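Putative uncharacterized protein (Mycobacterium avium, PDB 2Z6V) probably transfers a sulfuryl group to an acceptor that has not been identified. Local coordinates at residues V254-E257 with A258-V262; E324-D328 with E329-H333; N368-H372 with H373-R377; E401-T405 with F406-L410. All blocks are in the same frame, centred on the assembly; numbering follows the deposited sequence.

Contact 1 of 4, residues V254-E257 with A258-V262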
loop_
_atom_site.group_PDB
_atom_site.type_symbol
_atom_site.label_atom_id
_atom_site.label_comp_id
_atom_site.label_asym_id
_atom_site.label_seq_id
_atom_site.Cartn_x
_atom_site.Cartn_y
_atom_site.Cartn_z
ATOM N N VAL A 254 9.003 6.046 3.850
ATOM C CA VAL A 254 9.097 6.373 5.259
ATOM C C VAL A 254 9.929 5.311 5.969
ATOM O O VAL A 254 10.875 5.625 6.693
ATOM C CB VAL A 254 7.693 6.428 5.891
ATOM C CG1 VAL A 254 7.795 6.730 7.369
ATOM C CG2 VAL A 254 6.847 7.482 5.175
ATOM N N HIS A 255 9.585 4.051 5.739
ATOM C CA HIS A 255 10.277 2.932 6.365
ATOM C C HIS A 255 11.446 2.406 5.530
ATOM O O HIS A 255 11.835 1.243 5.674
ATOM C CB HIS A 255 9.282 1.789 6.604
ATOM C CG HIS A 255 7.981 2.235 7.196
ATOM N ND1 HIS A 255 7.904 2.944 8.374
ATOM C CD2 HIS A 255 6.707 2.085 6.763
ATOM C CE1 HIS A 255 6.639 3.214 8.642
ATOM N NE2 HIS A 255 5.892 2.703 7.680
ATOM N N ILE A 256 12.025 3.251 4.681
ATOM C CA ILE A 256 13.112 2.800 3.811
ATOM C C ILE A 256 14.301 2.146 4.517
ATOM O O ILE A 256 14.964 1.276 3.944
ATOM C CB ILE A 256 13.613 3.941 2.897
ATOM C CG1 ILE A 256 14.537 3.359 1.822
ATOM C CG2 ILE A 256 14.294 5.018 3.723
ATOM C CD1 ILE A 256 14.714 4.251 0.617
ATOM N N GLU A 257 14.563 2.540 5.758
ATOM C CA GLU A 257 15.667 1.950 6.503
ATOM C C GLU A 257 15.431 0.474 6.849
ATOM O O GLU A 257 16.342 -0.348 6.740
ATOM C CB GLU A 257 15.945 2.746 7.781
ATOM C CG GLU A 257 16.580 4.125 7.556
ATOM C CD GLU A 257 17.698 4.112 6.509
ATOM O OE1 GLU A 257 18.343 3.055 6.334
ATOM O OE2 GLU A 257 17.938 5.163 5.871
ATOM N N ALA A 258 14.215 0.131 7.266
ATOM C CA ALA A 258 13.912 -1.255 7.612
ATOM C C ALA A 258 13.839 -2.106 6.342
ATOM O O ALA A 258 14.233 -3.277 6.337
ATOM C CB ALA A 258 12.597 -1.335 8.380
ATOM N N LEU A 259 13.325 -1.507 5.268
ATOM C CA LEU A 259 13.220 -2.185 3.983
ATOM C C LEU A 259 14.626 -2.638 3.555
ATOM O O LEU A 259 14.856 -3.822 3.297
ATOM C CB LEU A 259 12.617 -1.223 2.949
ATOM C CG LEU A 259 12.349 -1.684 1.510
ATOM C CD1 LEU A 259 11.518 -0.636 0.796
ATOM C CD2 LEU A 259 13.642 -1.907 0.763
ATOM N N LEU A 260 15.567 -1.695 3.502
ATOM C CA LEU A 260 16.940 -1.993 3.101
ATOM C C LEU A 260 17.567 -3.097 3.933
ATOM O O LEU A 260 18.350 -3.915 3.430
ATOM C CB LEU A 260 17.795 -0.733 3.178
ATOM C CG LEU A 260 17.490 0.214 2.018
ATOM C CD1 LEU A 260 18.229 1.531 2.203
ATOM C CD2 LEU A 260 17.877 -0.460 0.709
ATOM N N LYS A 261 17.217 -3.116 5.211
ATOM C CA LYS A 261 17.718 -4.125 6.129
ATOM C C LYS A 261 17.307 -5.526 5.645
ATOM O O LYS A 261 18.131 -6.429 5.593
ATOM C CB LYS A 261 17.141 -3.877 7.520
ATOM C CG LYS A 261 18.025 -4.321 8.658
ATOM C CD LYS A 261 19.032 -3.239 8.998
ATOM C CE LYS A 261 18.337 -2.007 9.553
ATOM N NZ LYS A 261 19.319 -0.964 9.967
ATOM N N VAL A 262 16.034 -5.687 5.281
ATOM C CA VAL A 262 15.483 -6.967 4.819
ATOM C C VAL A 262 15.706 -7.268 3.330
ATOM O O VAL A 262 15.882 -8.428 2.947
ATOM C CB VAL A 262 13.970 -7.040 5.134
ATOM C CG1 VAL A 262 13.337 -8.259 4.470
ATOM C CG2 VAL A 262 13.773 -7.085 6.641
#

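Contact 2 of 4, residues E324-D328 with E329-H333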
loop_
_atom_site.group_PDB
_atom_site.type_symbol
_atom_site.label_atom_id
_atom_site.label_comp_id
_atom_site.label_asym_id
_atom_site.label_seq_id
_atom_site.Cartn_x
_atom_site.Cartn_y
_atom_site.Cartn_z
ATOM N N GLU A 324 21.075 10.139 0.241
ATOM C CA GLU A 324 22.312 10.856 0.493
ATOM C C GLU A 324 23.382 9.873 0.963
ATOM O O GLU A 324 24.560 10.005 0.630
ATOM C CB GLU A 324 22.088 11.943 1.552
ATOM C CG GLU A 324 23.356 12.670 1.967
ATOM C CD GLU A 324 23.094 13.879 2.845
ATOM O OE1 GLU A 324 22.397 13.741 3.874
ATOM O OE2 GLU A 324 23.597 14.973 2.510
ATOM N N ARG A 325 22.950 8.864 1.709
ATOM C CA ARG A 325 23.862 7.876 2.254
ATOM C C ARG A 325 24.298 6.783 1.292
ATOM O O ARG A 325 25.484 6.454 1.244
ATOM C CB ARG A 325 23.247 7.243 3.506
ATOM C CG ARG A 325 24.025 6.058 4.045
ATOM C CD ARG A 325 23.505 5.648 5.409
ATOM N NE ARG A 325 22.098 5.253 5.374
ATOM C CZ ARG A 325 21.659 4.086 4.914
ATOM N NH1 ARG A 325 22.522 3.185 4.451
ATOM N NH2 ARG A 325 20.359 3.822 4.909
ATOM N N ILE A 326 23.356 6.232 0.524
ATOM C CA ILE A 326 23.673 5.140 -0.396
ATOM C C ILE A 326 23.886 5.517 -1.867
ATOM O O ILE A 326 24.352 4.690 -2.658
ATOM C CB ILE A 326 22.599 4.021 -0.308
ATOM C CG1 ILE A 326 21.280 4.495 -0.933
ATOM C CG2 ILE A 326 22.391 3.616 1.163
ATOM C CD1 ILE A 326 20.163 3.489 -0.831
ATOM N N GLY A 327 23.549 6.753 -2.236
ATOM C CA GLY A 327 23.748 7.193 -3.608
ATOM C C GLY A 327 22.514 7.236 -4.492
ATOM O O GLY A 327 21.602 6.417 -4.356
ATOM N N ASP A 328 22.487 8.191 -5.414
ATOM C CA ASP A 328 21.362 8.336 -6.325
ATOM C C ASP A 328 21.208 7.140 -7.258
ATOM O O ASP A 328 20.099 6.839 -7.707
ATOM C CB ASP A 328 21.526 9.586 -7.177
ATOM C CG ASP A 328 20.309 9.859 -8.041
ATOM O OD1 ASP A 328 19.263 10.242 -7.471
ATOM O OD2 ASP A 328 20.394 9.688 -9.282
ATOM N N GLU A 329 22.314 6.465 -7.552
ATOM C CA GLU A 329 22.288 5.323 -8.458
ATOM C C GLU A 329 21.462 4.122 -7.957
ATOM O O GLU A 329 21.122 3.233 -8.733
ATOM C CB GLU A 329 23.727 4.888 -8.782
ATOM C CG GLU A 329 24.463 4.206 -7.639
ATOM C CD GLU A 329 25.956 4.042 -7.906
ATOM O OE1 GLU A 329 26.374 4.079 -9.090
ATOM O OE2 GLU A 329 26.713 3.864 -6.927
ATOM N N ARG A 330 21.142 4.092 -6.669
ATOM C CA ARG A 330 20.352 2.996 -6.118
ATOM C C ARG A 330 18.864 3.190 -6.429
ATOM O O ARG A 330 18.034 2.324 -6.138
ATOM C CB ARG A 330 20.543 2.907 -4.596
ATOM C CG ARG A 330 21.893 2.350 -4.139
ATOM C CD ARG A 330 22.108 0.918 -4.621
ATOM N NE ARG A 330 21.036 0.009 -4.214
ATOM C CZ ARG A 330 20.796 -0.382 -2.961
ATOM N NH1 ARG A 330 21.555 0.053 -1.959
ATOM N NH2 ARG A 330 19.794 -1.225 -2.708
ATOM N N PHE A 331 18.539 4.331 -7.029
ATOM C CA PHE A 331 17.160 4.666 -7.358
ATOM C C PHE A 331 16.927 4.925 -8.844
ATOM O O PHE A 331 17.856 5.226 -9.598
ATOM C CB PHE A 331 16.727 5.939 -6.625
ATOM C CG PHE A 331 16.835 5.865 -5.137
ATOM C CD1 PHE A 331 15.720 5.578 -4.362
ATOM C CD2 PHE A 331 18.047 6.115 -4.505
ATOM C CE1 PHE A 331 15.809 5.541 -2.971
ATOM C CE2 PHE A 331 18.151 6.081 -3.116
ATOM C CZ PHE A 331 17.028 5.794 -2.346
ATOM N N PHE A 332 15.668 4.793 -9.249
ATOM C CA PHE A 332 15.268 5.111 -10.608
ATOM C C PHE A 332 14.195 6.158 -10.359
ATOM O O PHE A 332 13.330 5.958 -9.511
ATOM C CB PHE A 332 14.633 3.936 -11.353
ATOM C CG PHE A 332 14.185 4.311 -12.735
ATOM C CD1 PHE A 332 15.073 4.257 -13.807
ATOM C CD2 PHE A 332 12.921 4.862 -12.943
ATOM C CE1 PHE A 332 14.715 4.756 -15.058
ATOM C CE2 PHE A 332 12.550 5.366 -14.192
ATOM C CZ PHE A 332 13.450 5.315 -15.251
ATOM N N HIS A 333 14.236 7.272 -11.074
ATOM C CA HIS A 333 13.227 8.285 -10.827
ATOM C C HIS A 333 12.127 8.331 -11.857
ATOM O O HIS A 333 12.336 8.661 -13.020
ATOM C CB HIS A 333 13.884 9.653 -10.653
ATOM C CG HIS A 333 14.786 9.711 -9.465
ATOM N ND1 HIS A 333 16.155 9.833 -9.574
ATOM C CD2 HIS A 333 14.525 9.555 -8.147
ATOM C CE1 HIS A 333 16.697 9.746 -8.373
ATOM N NE2 HIS A 333 15.730 9.576 -7.490
HETATM O O HOH W 1 19.180 7.416 -10.532
#

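Contact 3 of 4, residues N368-H372 with H373-R377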
loop_
_atom_site.group_PDB
_atom_site.type_symbol
_atom_site.label_atom_id
_atom_site.label_comp_id
_atom_site.label_asym_id
_atom_site.label_seq_id
_atom_site.Cartn_x
_atom_site.Cartn_y
_atom_site.Cartn_z
ATOM N N ASN A 368 -0.468 -3.079 -25.549
ATOM C CA ASN A 368 -1.850 -3.517 -25.604
ATOM C C ASN A 368 -2.601 -3.032 -24.371
ATOM O O ASN A 368 -3.786 -2.694 -24.454
ATOM C CB ASN A 368 -1.927 -5.038 -25.680
ATOM C CG ASN A 368 -3.310 -5.558 -25.352
ATOM O OD1 ASN A 368 -4.292 -5.187 -25.992
ATOM N ND2 ASN A 368 -3.396 -6.418 -24.340
ATOM N N TRP A 369 -1.916 -3.002 -23.229
ATOM C CA TRP A 369 -2.542 -2.554 -21.997
ATOM C C TRP A 369 -2.852 -1.064 -22.074
ATOM O O TRP A 369 -3.966 -0.646 -21.771
ATOM C CB TRP A 369 -1.636 -2.823 -20.792
ATOM C CG TRP A 369 -2.351 -2.648 -19.484
ATOM C CD1 TRP A 369 -3.104 -3.582 -18.828
ATOM C CD2 TRP A 369 -2.485 -1.433 -18.740
ATOM N NE1 TRP A 369 -3.706 -3.022 -17.727
ATOM C CE2 TRP A 369 -3.343 -1.704 -17.648
ATOM C CE3 TRP A 369 -1.966 -0.139 -18.890
ATOM C CZ2 TRP A 369 -3.697 -0.727 -16.712
ATOM C CZ3 TRP A 369 -2.316 0.836 -17.960
ATOM C CH2 TRP A 369 -3.176 0.535 -16.882
ATOM N N LEU A 370 -1.871 -0.266 -22.483
ATOM C CA LEU A 370 -2.047 1.183 -22.590
ATOM C C LEU A 370 -3.150 1.579 -23.570
ATOM O O LEU A 370 -3.868 2.560 -23.357
ATOM C CB LEU A 370 -0.740 1.841 -23.032
ATOM C CG LEU A 370 0.380 1.936 -22.002
ATOM C CD1 LEU A 370 1.700 2.252 -22.695
ATOM C CD2 LEU A 370 0.019 3.001 -20.973
ATOM N N ALA A 371 -3.270 0.814 -24.649
ATOM C CA ALA A 371 -4.273 1.080 -25.666
ATOM C C ALA A 371 -5.667 0.926 -25.082
ATOM O O ALA A 371 -6.579 1.684 -25.417
ATOM C CB ALA A 371 -4.092 0.124 -26.832
ATOM N N HIS A 372 -5.824 -0.058 -24.200
ATOM C CA HIS A 372 -7.114 -0.331 -23.581
ATOM C C HIS A 372 -7.327 0.401 -22.264
ATOM O O HIS A 372 -8.348 0.223 -21.608
ATOM C CB HIS A 372 -7.273 -1.837 -23.373
ATOM C CG HIS A 372 -7.290 -2.618 -24.650
ATOM N ND1 HIS A 372 -7.384 -3.993 -24.681
ATOM C CD2 HIS A 372 -7.235 -2.214 -25.942
ATOM C CE1 HIS A 372 -7.386 -4.403 -25.937
ATOM N NE2 HIS A 372 -7.297 -3.344 -26.722
ATOM N N HIS A 373 -6.366 1.227 -21.874
ATOM C CA HIS A 373 -6.503 1.971 -20.634
ATOM C C HIS A 373 -5.986 3.394 -20.779
ATOM O O HIS A 373 -4.918 3.740 -20.268
ATOM C CB HIS A 373 -5.772 1.258 -19.492
ATOM C CG HIS A 373 -6.295 -0.115 -19.203
ATOM N ND1 HIS A 373 -5.867 -1.235 -19.883
ATOM C CD2 HIS A 373 -7.227 -0.546 -18.319
ATOM C CE1 HIS A 373 -6.510 -2.297 -19.430
ATOM N NE2 HIS A 373 -7.341 -1.906 -18.482
ATOM N N PRO A 374 -6.744 4.245 -21.486
ATOM C CA PRO A 374 -6.311 5.632 -21.666
ATOM C C PRO A 374 -6.063 6.276 -20.308
ATOM O O PRO A 374 -6.726 5.947 -19.321
ATOM C CB PRO A 374 -7.479 6.263 -22.422
ATOM C CG PRO A 374 -8.658 5.459 -21.959
ATOM C CD PRO A 374 -8.114 4.052 -21.989
ATOM N N GLN A 375 -5.099 7.186 -20.259
ATOM C CA GLN A 375 -4.757 7.855 -19.014
ATOM C C GLN A 375 -5.109 9.332 -19.065
ATOM O O GLN A 375 -5.086 9.947 -20.131
ATOM C CB GLN A 375 -3.265 7.679 -18.731
ATOM C CG GLN A 375 -2.378 8.173 -19.856
ATOM C CD GLN A 375 -0.928 7.770 -19.679
ATOM O OE1 GLN A 375 -0.305 8.080 -18.662
ATOM N NE2 GLN A 375 -0.380 7.077 -20.674
ATOM N N ASP A 376 -5.438 9.891 -17.902
ATOM C CA ASP A 376 -5.795 11.303 -17.792
ATOM C C ASP A 376 -4.643 12.202 -18.236
ATOM O O ASP A 376 -3.554 12.173 -17.661
ATOM C CB ASP A 376 -6.190 11.645 -16.347
ATOM C CG ASP A 376 -7.492 10.978 -15.917
ATOM O OD1 ASP A 376 -7.925 11.202 -14.765
ATOM O OD2 ASP A 376 -8.084 10.233 -16.727
ATOM N N ARG A 377 -4.897 12.997 -19.268
ATOM C CA ARG A 377 -3.905 13.915 -19.810
ATOM C C ARG A 377 -3.291 14.737 -18.676
ATOM O O ARG A 377 -3.919 14.935 -17.635
ATOM C CB ARG A 377 -4.584 14.847 -20.821
ATOM C CG ARG A 377 -3.648 15.528 -21.806
ATOM C CD ARG A 377 -4.427 16.460 -22.731
ATOM N NE ARG A 377 -3.681 16.798 -23.943
ATOM C CZ ARG A 377 -3.402 15.933 -24.918
ATOM N NH1 ARG A 377 -3.807 14.672 -24.830
ATOM N NH2 ARG A 377 -2.716 16.329 -25.982
#

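Contact 4 of 4, residues E401-T405 with F406-L410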
loop_
_atom_site.group_PDB
_atom_site.type_symbol
_atom_site.label_atom_id
_atom_site.label_comp_id
_atom_site.label_asym_id
_atom_site.label_seq_id
_atom_site.Cartn_x
_atom_site.Cartn_y
_atom_site.Cartn_z
ATOM N N GLU A 401 13.780 21.126 -0.199
ATOM C CA GLU A 401 14.893 20.293 -0.643
ATOM C C GLU A 401 14.423 19.381 -1.763
ATOM O O GLU A 401 15.008 19.346 -2.839
ATOM C CB GLU A 401 15.419 19.435 0.508
ATOM C CG GLU A 401 16.753 18.761 0.210
ATOM C CD GLU A 401 17.031 17.561 1.104
ATOM O OE1 GLU A 401 16.670 17.596 2.302
ATOM O OE2 GLU A 401 17.629 16.582 0.602
ATOM N N TYR A 402 13.354 18.646 -1.487
ATOM C CA TYR A 402 12.765 17.719 -2.440
ATOM C C TYR A 402 12.617 18.314 -3.840
ATOM O O TYR A 402 13.059 17.721 -4.827
ATOM C CB TYR A 402 11.395 17.273 -1.926
ATOM C CG TYR A 402 10.709 16.252 -2.802
ATOM C CD1 TYR A 402 11.265 14.990 -2.991
ATOM C CD2 TYR A 402 9.497 16.542 -3.432
ATOM C CE1 TYR A 402 10.635 14.040 -3.780
ATOM C CE2 TYR A 402 8.859 15.596 -4.225
ATOM C CZ TYR A 402 9.435 14.347 -4.393
ATOM O OH TYR A 402 8.822 13.391 -5.167
ATOM N N LEU A 403 11.982 19.478 -3.930
ATOM C CA LEU A 403 11.779 20.121 -5.224
ATOM C C LEU A 403 13.097 20.614 -5.786
ATOM O O LEU A 403 13.253 20.756 -7.000
ATOM C CB LEU A 403 10.798 21.293 -5.102
ATOM C CG LEU A 403 9.332 20.910 -4.888
ATOM C CD1 LEU A 403 8.512 22.143 -4.575
ATOM C CD2 LEU A 403 8.805 20.212 -6.132
ATOM N N ASP A 404 14.053 20.859 -4.900
ATOM C CA ASP A 404 15.350 21.345 -5.325
ATOM C C ASP A 404 16.242 20.243 -5.884
ATOM O O ASP A 404 17.032 20.480 -6.802
ATOM C CB ASP A 404 16.062 22.031 -4.166
ATOM C CG ASP A 404 17.382 22.622 -4.581
ATOM O OD1 ASP A 404 17.372 23.520 -5.452
ATOM O OD2 ASP A 404 18.424 22.183 -4.049
ATOM N N THR A 405 16.124 19.038 -5.342
ATOM C CA THR A 405 16.951 17.947 -5.823
ATOM C C THR A 405 16.339 17.191 -7.004
ATOM O O THR A 405 17.061 16.601 -7.805
ATOM C CB THR A 405 17.297 16.962 -4.672
ATOM O OG1 THR A 405 16.952 15.625 -5.053
ATOM C CG2 THR A 405 16.571 17.336 -3.409
ATOM N N PHE A 406 15.016 17.222 -7.122
ATOM C CA PHE A 406 14.327 16.527 -8.208
ATOM C C PHE A 406 13.571 17.498 -9.110
ATOM O O PHE A 406 12.828 18.351 -8.636
ATOM C CB PHE A 406 13.362 15.489 -7.635
ATOM C CG PHE A 406 14.043 14.389 -6.878
ATOM C CD1 PHE A 406 14.892 13.505 -7.530
ATOM C CD2 PHE A 406 13.838 14.238 -5.510
ATOM C CE1 PHE A 406 15.532 12.483 -6.833
ATOM C CE2 PHE A 406 14.473 13.215 -4.799
ATOM C CZ PHE A 406 15.322 12.335 -5.463
ATOM N N ASP A 407 13.764 17.352 -10.414
ATOM C CA ASP A 407 13.134 18.221 -11.398
ATOM C C ASP A 407 11.689 17.820 -11.670
ATOM O O ASP A 407 11.396 17.137 -12.658
ATOM C CB ASP A 407 13.955 18.188 -12.690
ATOM C CG ASP A 407 13.375 19.067 -13.777
ATOM O OD1 ASP A 407 13.123 20.265 -13.507
ATOM O OD2 ASP A 407 13.179 18.557 -14.906
ATOM N N ILE A 408 10.786 18.261 -10.798
ATOM C CA ILE A 408 9.372 17.926 -10.926
ATOM C C ILE A 408 8.540 19.010 -11.595
ATOM O O ILE A 408 8.567 20.175 -11.191
ATOM C CB ILE A 408 8.752 17.618 -9.550
ATOM C CG1 ILE A 408 9.467 16.419 -8.921
ATOM C CG2 ILE A 408 7.254 17.354 -9.701
ATOM C CD1 ILE A 408 8.960 16.051 -7.548
ATOM N N GLU A 409 7.788 18.605 -12.612
ATOM C CA GLU A 409 6.929 19.510 -13.368
ATOM C C GLU A 409 5.642 19.758 -12.580
ATOM O O GLU A 409 4.811 18.868 -12.438
ATOM C CB GLU A 409 6.619 18.877 -14.724
ATOM C CG GLU A 409 6.002 19.800 -15.750
ATOM C CD GLU A 409 6.149 19.246 -17.161
ATOM O OE1 GLU A 409 7.304 18.991 -17.578
ATOM O OE2 GLU A 409 5.119 19.065 -17.849
ATOM N N LEU A 410 5.478 20.970 -12.067
ATOM C CA LEU A 410 4.299 21.297 -11.276
ATOM C C LEU A 410 3.007 21.441 -12.079
ATOM O O LEU A 410 3.027 21.765 -13.268
ATOM C CB LEU A 410 4.554 22.572 -10.476
ATOM C CG LEU A 410 5.735 22.496 -9.505
ATOM C CD1 LEU A 410 5.836 23.806 -8.740
ATOM C CD2 LEU A 410 5.552 21.326 -8.542
HETATM O O HOH W 2 11.288 20.873 -9.241
#

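Contact 1 of 4, residues V254-E257 with A258-V262
H255 O takes two backbone N-H groups from the next turn. A258 N reaches it at 3.1 Å, but with an N-H...O angle of only 124°, so that bond is weak; L259 N, at 3.2 Å from H255 O, makes the sounder bond, at 166° and nearly in line with the C=O. The i to i+4 pattern continues with L260 N on I256 O (3.1 Å) and K261 N on E257 O (3.3 Å). H255 occupies the N-cap position, its carbonyl opens this i to i+4 series, and the chain from I256 onward is helical.

Side chains follow the same spacing. I256 and L260 lie side by side and point the same way, I256 CG1 touching L260 CD1 at 4.1 Å. L260 CG also rests against I256 O at 3.3 Å, a position it gains because CG stands beside the backbone N, anti to the carbonyl carbon (chi1 -75°). E257 and K261 are one turn apart without pairing: E257 OE1 remains 5.5 Å from K261 NZ. The carboxylate of E257 instead forms a salt bridge with R325 of helix 301-326.

Y227 of helix 224-238 packs on H255, A258 and L259, whereas I256 meets A322 of helix 301-326. This is the first turn of a short helix, with H255 at its N-cap position, leading toward strand 267-272 in the parallel sheet of the sulfotransferase fold.

Contact 2 of 4, residues E324-D328 with E329-H333
The F331 ring receives two carbonyl oxygens at its edge, both near the ring plane: G327 O lies 3.6 Å from F331 CD2, and D328 O is close to the same carbon. I326 CD1 approaches this ring obliquely, 4.0 Å from F331 CE2. The H333 ring has the D328 carboxylate at its edge, but the pair is too close in the model and the orientation of the imidazole is doubtful, so its detail carries no weight.

I326 and R330 cross at about a right angle. I326 CD1 lies 3.8 Å from R330 CB and also nears the guanidinium obliquely. CG1 of I326 is held between the backbone N and the carbonyl carbon (chi1 71°), which directs its terminal methyl toward R330 and F331. R330 bends at chi2 and chi3, and its NH2 bonds to A266 O outside the turn.

Two backbone bonds make the 3-10 turn: R330 N to G327 O, weak at 3.3 Å, and F331 N to D328 O at 3.0 Å, with the donor 49° out of the carbonyl plane. G327 has positive phi (102°) as the chain leaves the helix. Water 1 bridges side chain and backbone through hydrogen bonds to D328 OD2 (2.9 Å) and F331 O (2.7 Å), while D328 OD1 forms a salt bridge with R323.

Helix 301-326 thus passes through a glycine and a short 3-10 turn into strand 331-335, a helix-to-strand connection at the edge of the parallel alpha/beta sheet.

Contact 3 of 4, residues N368-H372 with H373-R377
Aromatic contact dominates between W369 and H373. Their rings form an offset stack: the centroids of the W369 five-membered ring and the H373 imidazole are 3.9 Å apart and the planes differ by 11°. H373 CE1 lies 3.4 Å from W369 NE1, over the indole face. The same side chain adds a CH-pi contact, with H373 CB 3.8 Å from the centroid of the W369 six-membered ring and 13° off its normal. H373 thus spans both rings of the indole. The opposite face of the imidazole meets H372 O, so this ring is sandwiched between the indole and a backbone carbonyl.

Hydrogen bonding fixes the rotation of the imidazole. H373 ND1 donates to W369 O at 2.7 Å, and the acceptor lies in the ring plane. With CG anti to the carbonyl carbon (chi1 -61°), the ring is brought back over the end of the helix, where this bond and the stack can form together. The backbone adds H373 N to L370 O at 3.2 Å, although the donor stands well above the carbonyl plane.

Beyond these, L370 CD2 lies near the end of the Q375 side chain, whose amide orientation is uncertain.

The contact closes helix 360-371 as the chain enters the loop toward helix 392-405. Y124 and L125 of helix 120-126 meet W369, P343 and M344 of helix 343-353 meet L370, and E183 and D184 lie beside H373.

Contact 4 of 4, residues E401-T405 with F406-L410
Y402 supplies the apolar centre, touched by F406 and I408 through different parts of its ring. Y402 CE1 meets F406 CD2 at 3.6 Å; the two rings are oblique, their planes 64° apart and their centroids separated by 5.6 Å. I408 CD1 lies against Y402 CE2 at 3.4 Å and also nears CZ and OH. CG of Y402 runs anti to the backbone N (chi1 -177°), which carries the ring toward the residues that follow the helix. Farther out, L403 CD2 and L410 CD2 meet at 4.2 Å, their side chains crossing at about a right angle.

T405 and F406 point the same way, and T405 OG1 sits 3.3 Å above the F406 ring plane, over its centre. The last helical bond is F406 N to Y402 O, 3.1 Å long. Water 2 bridges the turn, accepting from I408 N at 3.1 Å and hydrogen-bonding to L403 O at 3.0 Å, tying the loop to the final turn. D407 centres an inverse gamma turn, with a weak I408 N to F406 O bond.

At the polar end of the tyrosine, Y402 OH hydrogen-bonds to H272, whose ring also meets F406; W270 meets F406 edge-to-face, and Y335 touches I408. The chemistry implies an aromatic and apolar junction between helix 392-405 and strands 267-272 and 331-335, with Y402 OH, Y402 O and I408 N each given a polar partner.

How the contacts relate
All four contacts are local, at helix starts or ends. Contact 1 begins a helix, whereas contacts 2, 3 and 4 follow one out. Contacts 1 and 4 are partly buried; contacts 2 and 3 lie at the surface. Contacts 1 and 2 touch through a salt bridge and apolar packing of I256 on F331 and of L260 on I326, joining helix 256-262 to helix 301-326 and its following strand. Contact 4 reaches contact 2 where F406 meets H333. Contact 3 stands apart, its nearest atoms about 9 Å from contact 4, and relies on a histidine-tryptophan stack, whereas backbone bonds dominate contact 1, and one water bridges atoms within contact 2 and another within contact 4.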